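Local coordinates for zinc transport transcriptional regulator (Lactococcus lactis subsp. lactis, PDB 5YHY), which binds zinc and, as a winged helix-turn-helix regulator of the MarR family, probably binds DNA to control transcription of zinc transport genes, at residues 43-48 / 107-112; 55-60 / 66-71; 70-75 / 79-84; 84-87 / 93-96. The protein carries 1 engineered substitution. All coordinates share one frame; numbering follows the deposited sequence.

In the fold
Helix 38-49 comes first and opens contact 1, which closes only on helix 102-123, so the other three contacts all fall within this long span. Contact 2 follows and closes the short turn between helices 54-61 and 65-77. Contact 3 starts on Lys70 and Ala71, where contact 2 ends, and ties helix 65-77 to strand 81-85. Contact 4 takes over at Ser84 and closes the hairpin of strands 81-85 and 93-97. Nothing crosses: contacts 2, 3 and 4 follow one another, each starting on the segment where the last one ends. Ile43 packs on residues of contacts 2 and 3, Leu44 on contact 3, and Leu47 on contacts 3 and 4. These three hold helix 38-49 to the winged helix-turn-helix domain, while Met45 reaches the zinc-binding helix.

Contact 1: residues 43-48 / 107-112; sequences ILMLLA and EHATHH. With ZN (zinc ion), chain B.
Met45 reaches from helix 38-49 of the winged helix-turn-helix domain to helix 102-123, where His108 and His112 sit one turn apart and bind zinc. The two segments cross at -102°, with axes 9.8 Å apart at the closest approach. This spacing leaves a single long side chain to bridge them. CG of Met45 lies anti to its carbonyl carbon, and the chain bends only at chi3 (57°), which turns the methyl onto Ala109. The tight part is at the sulfur. SD meets the edge of the His108 ring, near its plane, 3.5 Å from CD2, which makes a Met-aromatic contact. It also lies 4.1 Å from CD2 of His112, approaching that ring obliquely. CE packs on Ala109, 3.9 Å from its CB. With an alanine here, the sulfur and methyl would be gone, and the CD2 edge of His108 would probably lose its neighbour and the gap between the helices open. The other side of helix 102-123 is looser. There Glu107 is exposed, and His111 NE2 donates to its OE2 at 3.1 Å, using the anti lone pair of the carboxylate. Both residues have been seen as zinc ligands in a structure of this protein, but those zinc ions are absent here. In this structure Glu24 and His42 complete the metal site, and zinc lies 2.0 Å from NE2 of His108 and 2.0 Å from NE2 of His112.

Contact 2: residues 55-60 / 66-71; sequences AKIAEK and AAVTKA
Val68 carries this contact. Its two methyls lie against Ile57 and Ala58 of the preceding helix, and it has far more surface buried here than either partner. CG2 of Val68 settles over the backbone of Ala58, 3.7 Å from CA and 3.7 Å from N. Val68 CG2 is also 3.8 Å from Ala58 CB. The small alanine lets the valine come this close to the helix: the CA atoms of Ala58 and Val68 are 6.2 Å apart. Ile57 supplies the other half. Its CG2 branch, anti to the backbone N (CG1 has chi1 -64°), faces both methyls of Val68, at 3.9 Å from CG2 and 4.0 Å from CG1. Val68 has CG1 anti to its own backbone N (chi1 170°), which puts CG1 against Ile57 and lets CG2 touch both Ile57 and Ala58. The segments belong to helices 54-61 and 65-77, the helix-turn-helix of the MarR fold. In this family the second of the two helices is the one that usually enters the DNA major groove. Ile43 of helix 38-49 packs on Ile57, and Ile63 in the turn touches Val68. On the outer side of helix 54-61, Lys56 NZ forms a salt bridge to Glu59 OE1, 2.9 Å away. No hydrogen bond links the two segments, so the contact depends on the close fit of methyl groups against each other and the Ala58 backbone.

Contact 3: residues 70-75 / 79-84; sequences KALKKL and ELIKSS
Ile81 inserts its CD1 between Leu72 and Leu75 of helix 65-77. CD1 is 3.4 Å from CD2 of Leu72, tighter than usual for two carbons, and 3.6 Å from CB of Leu75. The Leu72 and Ile81 side chains meet at about a right angle. CG1 of Ile81 stands between its backbone N and carbonyl carbon (chi1 61°), and this less common position carries CD1 to the helix. With an alanine in its place, the contact with Leu72 and Leu75 would be lost, which would probably leave a gap between helix and strand. Next to it, CD2 of Leu75 touches CD1 of Leu80 at 3.8 Å. The backbone sets these positions. Leu80 N donates to Leu75 O at 2.9 Å with an angle of 165° at the hydrogen. Glu79, with positive phi, is the C-prime residue of the Schellman motif that ends the helix. Further out, Leu44 and Leu47 of helix 38-49 and Trp95 of strand 93-97 close round Ile81, while Leu36 and Ala101 lie on Leu80. The whole is the junction between the second helix of the helix-turn-helix and the first strand of the wing, as in other MarR-type winged helix domains.

Contact 4: residues 84-87 / 93-96; sequences SRAT and VLWS
Leu94 and Ser84 pair across the beta hairpin that forms the wing of this winged helix-turn-helix domain. They are an antiparallel hydrogen-bonded pair. Leu94 N donates to Ser84 O at 2.8 Å, almost straight at 176°, and Ser84 N donates back to Leu94 O at 2.9 Å, more bent at 148°. The Leu94 side chain leaves on the same face of the sheet as that of Ser84. Leu94 CB lies 3.7 Å from Ser84 OG. CG is anti to the carbonyl carbon (chi1 -61°), and beyond it the chain turns toward the hairpin loop. There Leu94 CD1 rests on Ala86, 3.8 Å from CA and 3.9 Å from CB. Beyond the pair, the Leu94 side chain also packs on Ile51 and Thr53, residues from the loop between helices 38-49 and 54-61. On the other face, Val93 stands opposite Arg85 in a non-hydrogen-bonded pair. Val93 CG1 lies over one face of the Trp95 ring, offset toward its rim, and Trp95 itself packs on Leu72 and Gln76 of helix 65-77. Thus one face of the wing meets the loop before the helix-turn-helix and the other its second helix. On the Ser84 face a water joins the strands, 2.7 Å from Ser84 OG and 2.8 Å from Ser96 OG, with a weak bond to Leu94 O.

Contact 1: residues 43-48 / 107-112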
# COMPACT_ATOMS: atom_id res chain seq x y z
N ILE A 43 -6.21 3.08 21.32
CA ILE A 43 -6.39 3.34 22.74
C ILE A 43 -7.84 3.70 23.02
O ILE A 43 -8.44 3.19 23.96
CB ILE A 43 -5.44 4.44 23.23
CG1 ILE A 43 -4.00 3.89 23.23
CG2 ILE A 43 -5.85 4.91 24.64
CD1 ILE A 43 -2.98 4.88 23.73
N LEU A 44 -8.43 4.54 22.17
CA LEU A 44 -9.82 4.92 22.38
C LEU A 44 -10.75 3.72 22.30
O LEU A 44 -11.65 3.58 23.12
CB LEU A 44 -10.25 6.01 21.40
CG LEU A 44 -9.52 7.35 21.50
CD1 LEU A 44 -10.15 8.29 20.50
CD2 LEU A 44 -9.62 7.93 22.91
N MET A 45 -10.50 2.82 21.34
CA MET A 45 -11.29 1.59 21.26
C MET A 45 -11.16 0.74 22.50
O MET A 45 -12.13 0.15 22.97
CB MET A 45 -10.90 0.76 20.03
CG MET A 45 -11.45 1.30 18.73
SD MET A 45 -11.01 0.29 17.30
CE MET A 45 -11.65 -1.31 17.77
N LEU A 46 -9.94 0.65 23.03
CA LEU A 46 -9.72 -0.13 24.23
C LEU A 46 -10.48 0.47 25.42
O LEU A 46 -11.13 -0.25 26.18
CB LEU A 46 -8.21 -0.24 24.51
CG LEU A 46 -7.82 -1.02 25.75
CD1 LEU A 46 -8.40 -2.42 25.73
CD2 LEU A 46 -6.30 -1.06 25.90
N LEU A 47 -10.41 1.79 25.56
CA LEU A 47 -11.03 2.46 26.70
C LEU A 47 -12.56 2.42 26.63
O LEU A 47 -13.23 2.48 27.66
CB LEU A 47 -10.53 3.90 26.83
CG LEU A 47 -9.03 4.01 27.10
CD1 LEU A 47 -8.67 5.48 27.30
CD2 LEU A 47 -8.63 3.18 28.32
N ALA A 48 -13.10 2.32 25.42
CA ALA A 48 -14.55 2.18 25.24
C ALA A 48 -15.01 0.87 25.85
O ALA A 48 -16.15 0.74 26.31
CB ALA A 48 -14.91 2.23 23.75
N GLU A 107 -16.89 4.93 15.87
CA GLU A 107 -16.66 5.00 14.43
C GLU A 107 -15.48 4.14 14.02
O GLU A 107 -15.56 3.40 13.04
CB GLU A 107 -16.42 6.43 13.95
CG GLU A 107 -16.15 6.53 12.46
CD GLU A 107 -15.89 7.95 11.98
OE1 GLU A 107 -16.29 8.90 12.67
OE2 GLU A 107 -15.28 8.10 10.89
N HIS A 108 -14.38 4.25 14.76
CA HIS A 108 -13.22 3.46 14.38
C HIS A 108 -13.47 1.97 14.53
O HIS A 108 -13.02 1.18 13.70
CB HIS A 108 -11.98 3.87 15.18
CG HIS A 108 -10.70 3.45 14.52
ND1 HIS A 108 -10.20 4.09 13.42
CD2 HIS A 108 -9.84 2.44 14.80
CE1 HIS A 108 -9.06 3.52 13.05
NE2 HIS A 108 -8.84 2.50 13.86
N ALA A 109 -14.16 1.58 15.59
CA ALA A 109 -14.50 0.18 15.80
C ALA A 109 -15.34 -0.30 14.62
O ALA A 109 -15.13 -1.39 14.10
CB ALA A 109 -15.26 -0.00 17.10
N THR A 110 -16.28 0.53 14.18
CA THR A 110 -17.11 0.16 13.05
C THR A 110 -16.28 -0.07 11.78
O THR A 110 -16.53 -1.03 11.03
CB THR A 110 -18.20 1.20 12.78
OG1 THR A 110 -19.07 1.27 13.92
CG2 THR A 110 -19.02 0.82 11.57
N HIS A 111 -15.30 0.79 11.54
CA HIS A 111 -14.45 0.64 10.37
C HIS A 111 -13.71 -0.70 10.39
O HIS A 111 -13.65 -1.40 9.38
CB HIS A 111 -13.44 1.78 10.25
CG HIS A 111 -14.07 3.11 10.00
ND1 HIS A 111 -15.22 3.26 9.26
CD2 HIS A 111 -13.71 4.36 10.40
CE1 HIS A 111 -15.55 4.54 9.22
NE2 HIS A 111 -14.65 5.23 9.90
N HIS A 112 -13.13 -1.04 11.54
CA HIS A 112 -12.48 -2.35 11.66
C HIS A 112 -13.44 -3.51 11.45
O HIS A 112 -13.11 -4.48 10.78
CB HIS A 112 -11.77 -2.48 13.01
CG HIS A 112 -10.42 -1.86 13.02
ND1 HIS A 112 -9.32 -2.49 12.46
CD2 HIS A 112 -9.99 -0.67 13.47
CE1 HIS A 112 -8.26 -1.70 12.60
NE2 HIS A 112 -8.64 -0.59 13.20
ZN ZN B . -7.46 1.04 13.54

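Contact 2: residues 55-60 / 66-71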
# COMPACT_ATOMS: atom_id res chain seq x y z
N ALA A 55 -0.19 0.40 31.93
CA ALA A 55 0.33 -0.96 31.78
C ALA A 55 -0.60 -1.84 30.98
O ALA A 55 -0.16 -2.58 30.09
CB ALA A 55 0.60 -1.59 33.15
N LYS A 56 -1.90 -1.75 31.27
CA LYS A 56 -2.90 -2.55 30.58
C LYS A 56 -2.97 -2.17 29.09
O LYS A 56 -3.11 -3.03 28.22
CB LYS A 56 -4.27 -2.37 31.24
CG LYS A 56 -5.42 -3.04 30.53
CD LYS A 56 -5.25 -4.56 30.50
CE LYS A 56 -5.12 -5.14 31.89
NZ LYS A 56 -5.16 -6.63 31.85
N ILE A 57 -2.84 -0.88 28.81
CA ILE A 57 -2.84 -0.43 27.42
C ILE A 57 -1.66 -1.01 26.64
O ILE A 57 -1.82 -1.49 25.52
CB ILE A 57 -2.85 1.11 27.32
CG1 ILE A 57 -4.14 1.67 27.92
CG2 ILE A 57 -2.73 1.53 25.86
CD1 ILE A 57 -4.12 3.19 28.10
N ALA A 58 -0.47 -0.95 27.24
CA ALA A 58 0.73 -1.49 26.61
C ALA A 58 0.58 -2.99 26.37
O ALA A 58 0.98 -3.50 25.33
CB ALA A 58 1.98 -1.22 27.47
N GLU A 59 0.01 -3.68 27.35
CA GLU A 59 -0.19 -5.12 27.26
C GLU A 59 -1.14 -5.45 26.11
O GLU A 59 -0.84 -6.31 25.27
CB GLU A 59 -0.77 -5.64 28.58
CG GLU A 59 -1.11 -7.12 28.58
CD GLU A 59 -2.00 -7.50 29.76
OE1 GLU A 59 -3.13 -6.98 29.83
OE2 GLU A 59 -1.56 -8.30 30.61
N LYS A 60 -2.28 -4.77 26.08
CA LYS A 60 -3.34 -5.10 25.13
C LYS A 60 -2.96 -4.76 23.70
O LYS A 60 -3.29 -5.51 22.77
CB LYS A 60 -4.62 -4.34 25.49
CG LYS A 60 -5.38 -4.91 26.68
CD LYS A 60 -6.27 -6.06 26.25
CE LYS A 60 -7.40 -6.29 27.25
NZ LYS A 60 -8.29 -7.42 26.83
N ALA A 66 6.72 3.74 26.26
CA ALA A 66 6.97 5.02 25.60
C ALA A 66 5.90 5.34 24.56
O ALA A 66 5.45 6.48 24.45
CB ALA A 66 8.36 5.04 24.95
N ALA A 67 5.51 4.34 23.78
CA ALA A 67 4.49 4.53 22.77
C ALA A 67 3.16 4.90 23.42
O ALA A 67 2.43 5.75 22.92
CB ALA A 67 4.34 3.27 21.91
N VAL A 68 2.85 4.24 24.53
CA VAL A 68 1.61 4.50 25.23
C VAL A 68 1.62 5.92 25.79
O VAL A 68 0.64 6.67 25.65
CB VAL A 68 1.38 3.48 26.35
CG1 VAL A 68 0.21 3.91 27.23
CG2 VAL A 68 1.13 2.10 25.77
N THR A 69 2.72 6.29 26.42
CA THR A 69 2.86 7.62 27.01
C THR A 69 2.64 8.71 25.95
O THR A 69 1.92 9.68 26.20
CB THR A 69 4.24 7.79 27.67
OG1 THR A 69 4.31 6.92 28.81
CG2 THR A 69 4.47 9.24 28.11
N LYS A 70 3.24 8.54 24.78
CA LYS A 70 3.12 9.52 23.70
C LYS A 70 1.66 9.65 23.24
O LYS A 70 1.14 10.76 23.11
CB LYS A 70 4.02 9.13 22.52
CG LYS A 70 3.79 9.98 21.27
CD LYS A 70 4.79 9.63 20.17
CE LYS A 70 4.63 10.55 18.97
NZ LYS A 70 5.74 10.38 17.99
N ALA A 71 1.01 8.52 23.01
CA ALA A 71 -0.37 8.54 22.53
C ALA A 71 -1.32 9.12 23.57
O ALA A 71 -2.23 9.87 23.22
CB ALA A 71 -0.81 7.14 22.12

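Contact 3: residues 70-75 / 79-84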
# COMPACT_ATOMS: atom_id res chain seq x y z
N LYS A 70 3.24 8.54 24.78
CA LYS A 70 3.12 9.52 23.70
C LYS A 70 1.66 9.65 23.24
O LYS A 70 1.14 10.76 23.11
CB LYS A 70 4.02 9.13 22.52
CG LYS A 70 3.79 9.98 21.27
CD LYS A 70 4.79 9.63 20.17
CE LYS A 70 4.63 10.55 18.97
NZ LYS A 70 5.74 10.38 17.99
N ALA A 71 1.01 8.52 23.01
CA ALA A 71 -0.37 8.54 22.53
C ALA A 71 -1.32 9.12 23.57
O ALA A 71 -2.23 9.87 23.22
CB ALA A 71 -0.81 7.14 22.12
N LEU A 72 -1.12 8.77 24.83
CA LEU A 72 -2.00 9.26 25.89
C LEU A 72 -1.85 10.77 26.02
O LEU A 72 -2.84 11.48 26.25
CB LEU A 72 -1.67 8.59 27.22
CG LEU A 72 -2.08 7.12 27.38
CD1 LEU A 72 -1.55 6.60 28.71
CD2 LEU A 72 -3.58 6.95 27.31
N LYS A 73 -0.62 11.26 25.89
CA LYS A 73 -0.38 12.69 26.04
C LYS A 73 -1.19 13.44 25.00
O LYS A 73 -1.86 14.42 25.31
CB LYS A 73 1.11 13.00 25.89
CG LYS A 73 1.44 14.48 26.05
CD LYS A 73 2.95 14.70 26.07
CE LYS A 73 3.30 16.18 26.13
NZ LYS A 73 3.03 16.85 24.83
N LYS A 74 -1.13 12.98 23.76
CA LYS A 74 -1.86 13.63 22.67
C LYS A 74 -3.37 13.52 22.85
O LYS A 74 -4.09 14.49 22.63
CB LYS A 74 -1.44 13.05 21.32
CG LYS A 74 -2.12 13.75 20.14
CD LYS A 74 -1.72 15.21 20.07
CE LYS A 74 -2.19 15.86 18.78
NZ LYS A 74 -1.66 17.24 18.61
N LEU A 75 -3.86 12.35 23.23
CA LEU A 75 -5.29 12.17 23.44
C LEU A 75 -5.81 13.06 24.56
O LEU A 75 -6.92 13.61 24.47
CB LEU A 75 -5.62 10.71 23.74
CG LEU A 75 -5.47 9.77 22.55
CD1 LEU A 75 -5.58 8.34 23.04
CD2 LEU A 75 -6.53 10.08 21.50
N GLU A 79 -8.42 16.38 24.73
CA GLU A 79 -9.56 16.19 25.63
C GLU A 79 -10.44 15.01 25.23
O GLU A 79 -11.67 15.04 25.37
CB GLU A 79 -10.36 17.49 25.76
CG GLU A 79 -9.52 18.61 26.36
CD GLU A 79 -10.25 19.93 26.43
OE1 GLU A 79 -11.18 20.15 25.63
OE2 GLU A 79 -9.88 20.76 27.29
N LEU A 80 -9.78 13.96 24.75
CA LEU A 80 -10.44 12.73 24.31
C LEU A 80 -10.42 11.66 25.39
O LEU A 80 -11.22 10.72 25.36
CB LEU A 80 -9.78 12.21 23.03
CG LEU A 80 -10.09 13.03 21.77
CD1 LEU A 80 -9.15 12.68 20.63
CD2 LEU A 80 -11.54 12.80 21.37
N ILE A 81 -9.52 11.81 26.36
CA ILE A 81 -9.46 10.89 27.49
C ILE A 81 -9.23 11.70 28.75
O ILE A 81 -8.83 12.87 28.67
CB ILE A 81 -8.33 9.85 27.37
CG1 ILE A 81 -6.97 10.55 27.32
CG2 ILE A 81 -8.54 8.97 26.13
CD1 ILE A 81 -5.78 9.60 27.17
N LYS A 82 -9.47 11.07 29.89
CA LYS A 82 -9.29 11.71 31.19
C LYS A 82 -8.76 10.70 32.20
O LYS A 82 -9.15 9.52 32.20
CB LYS A 82 -10.60 12.33 31.68
CG LYS A 82 -11.77 11.35 31.77
CD LYS A 82 -13.07 12.07 32.13
CE LYS A 82 -14.27 11.13 32.07
NZ LYS A 82 -14.17 10.01 33.04
N SER A 83 -7.86 11.15 33.07
CA SER A 83 -7.30 10.27 34.08
C SER A 83 -8.09 10.32 35.39
O SER A 83 -8.75 11.31 35.71
CB SER A 83 -5.85 10.66 34.35
OG SER A 83 -5.77 11.99 34.87
N SER A 84 -7.98 9.23 36.14
CA SER A 84 -8.58 9.12 37.46
C SER A 84 -7.68 8.23 38.29
O SER A 84 -6.75 7.62 37.77
CB SER A 84 -10.00 8.55 37.37
OG SER A 84 -9.99 7.25 36.80

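Contact 4: residues 84-87 / 93-96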
# COMPACT_ATOMS: atom_id res chain seq x y z
N SER A 84 -7.98 9.23 36.14
CA SER A 84 -8.58 9.12 37.46
C SER A 84 -7.68 8.23 38.29
O SER A 84 -6.75 7.62 37.77
CB SER A 84 -10.00 8.55 37.37
OG SER A 84 -9.99 7.25 36.80
N ARG A 85 -7.93 8.19 39.59
CA ARG A 85 -7.07 7.47 40.49
C ARG A 85 -7.79 6.20 40.91
O ARG A 85 -8.97 6.24 41.25
CB ARG A 85 -6.77 8.35 41.71
CG ARG A 85 -5.42 8.15 42.34
CD ARG A 85 -5.22 9.12 43.50
NE ARG A 85 -5.02 10.50 43.06
CZ ARG A 85 -3.83 11.03 42.81
NH1 ARG A 85 -2.73 10.30 42.94
NH2 ARG A 85 -3.74 12.30 42.42
N ALA A 86 -7.09 5.07 40.85
CA ALA A 86 -7.68 3.81 41.28
C ALA A 86 -8.00 3.86 42.77
O ALA A 86 -7.14 4.19 43.58
CB ALA A 86 -6.74 2.65 40.97
N THR A 87 -9.24 3.54 43.12
CA THR A 87 -9.68 3.58 44.51
C THR A 87 -8.86 2.66 45.41
O THR A 87 -8.68 2.95 46.60
CB THR A 87 -11.17 3.23 44.65
OG1 THR A 87 -11.48 2.10 43.83
CG2 THR A 87 -12.03 4.41 44.23
N VAL A 93 -2.91 5.19 38.11
CA VAL A 93 -3.70 6.05 37.24
C VAL A 93 -4.52 5.22 36.26
O VAL A 93 -3.99 4.31 35.63
CB VAL A 93 -2.80 6.99 36.42
CG1 VAL A 93 -3.64 7.86 35.49
CG2 VAL A 93 -1.94 7.86 37.34
N LEU A 94 -5.80 5.55 36.11
CA LEU A 94 -6.67 4.90 35.14
C LEU A 94 -7.11 5.91 34.09
O LEU A 94 -7.24 7.11 34.38
CB LEU A 94 -7.91 4.34 35.84
CG LEU A 94 -7.71 3.28 36.91
CD1 LEU A 94 -8.96 3.17 37.77
CD2 LEU A 94 -7.38 1.95 36.26
N TRP A 95 -7.34 5.43 32.87
CA TRP A 95 -7.80 6.29 31.78
C TRP A 95 -9.17 5.89 31.30
O TRP A 95 -9.47 4.69 31.18
CB TRP A 95 -6.81 6.22 30.61
CG TRP A 95 -5.47 6.74 30.99
CD1 TRP A 95 -4.40 6.02 31.43
CD2 TRP A 95 -5.06 8.11 31.01
NE1 TRP A 95 -3.34 6.85 31.70
CE2 TRP A 95 -3.72 8.14 31.45
CE3 TRP A 95 -5.69 9.32 30.68
CZ2 TRP A 95 -3.00 9.33 31.58
CZ3 TRP A 95 -4.97 10.49 30.80
CH2 TRP A 95 -3.65 10.49 31.25
N SER A 96 -10.00 6.89 31.03
CA SER A 96 -11.31 6.66 30.45
C SER A 96 -11.61 7.64 29.32
O SER A 96 -10.96 8.69 29.20
CB SER A 96 -12.39 6.74 31.53
OG SER A 96 -12.35 8.00 32.16
O HOH W 1 -10.44 7.98 34.20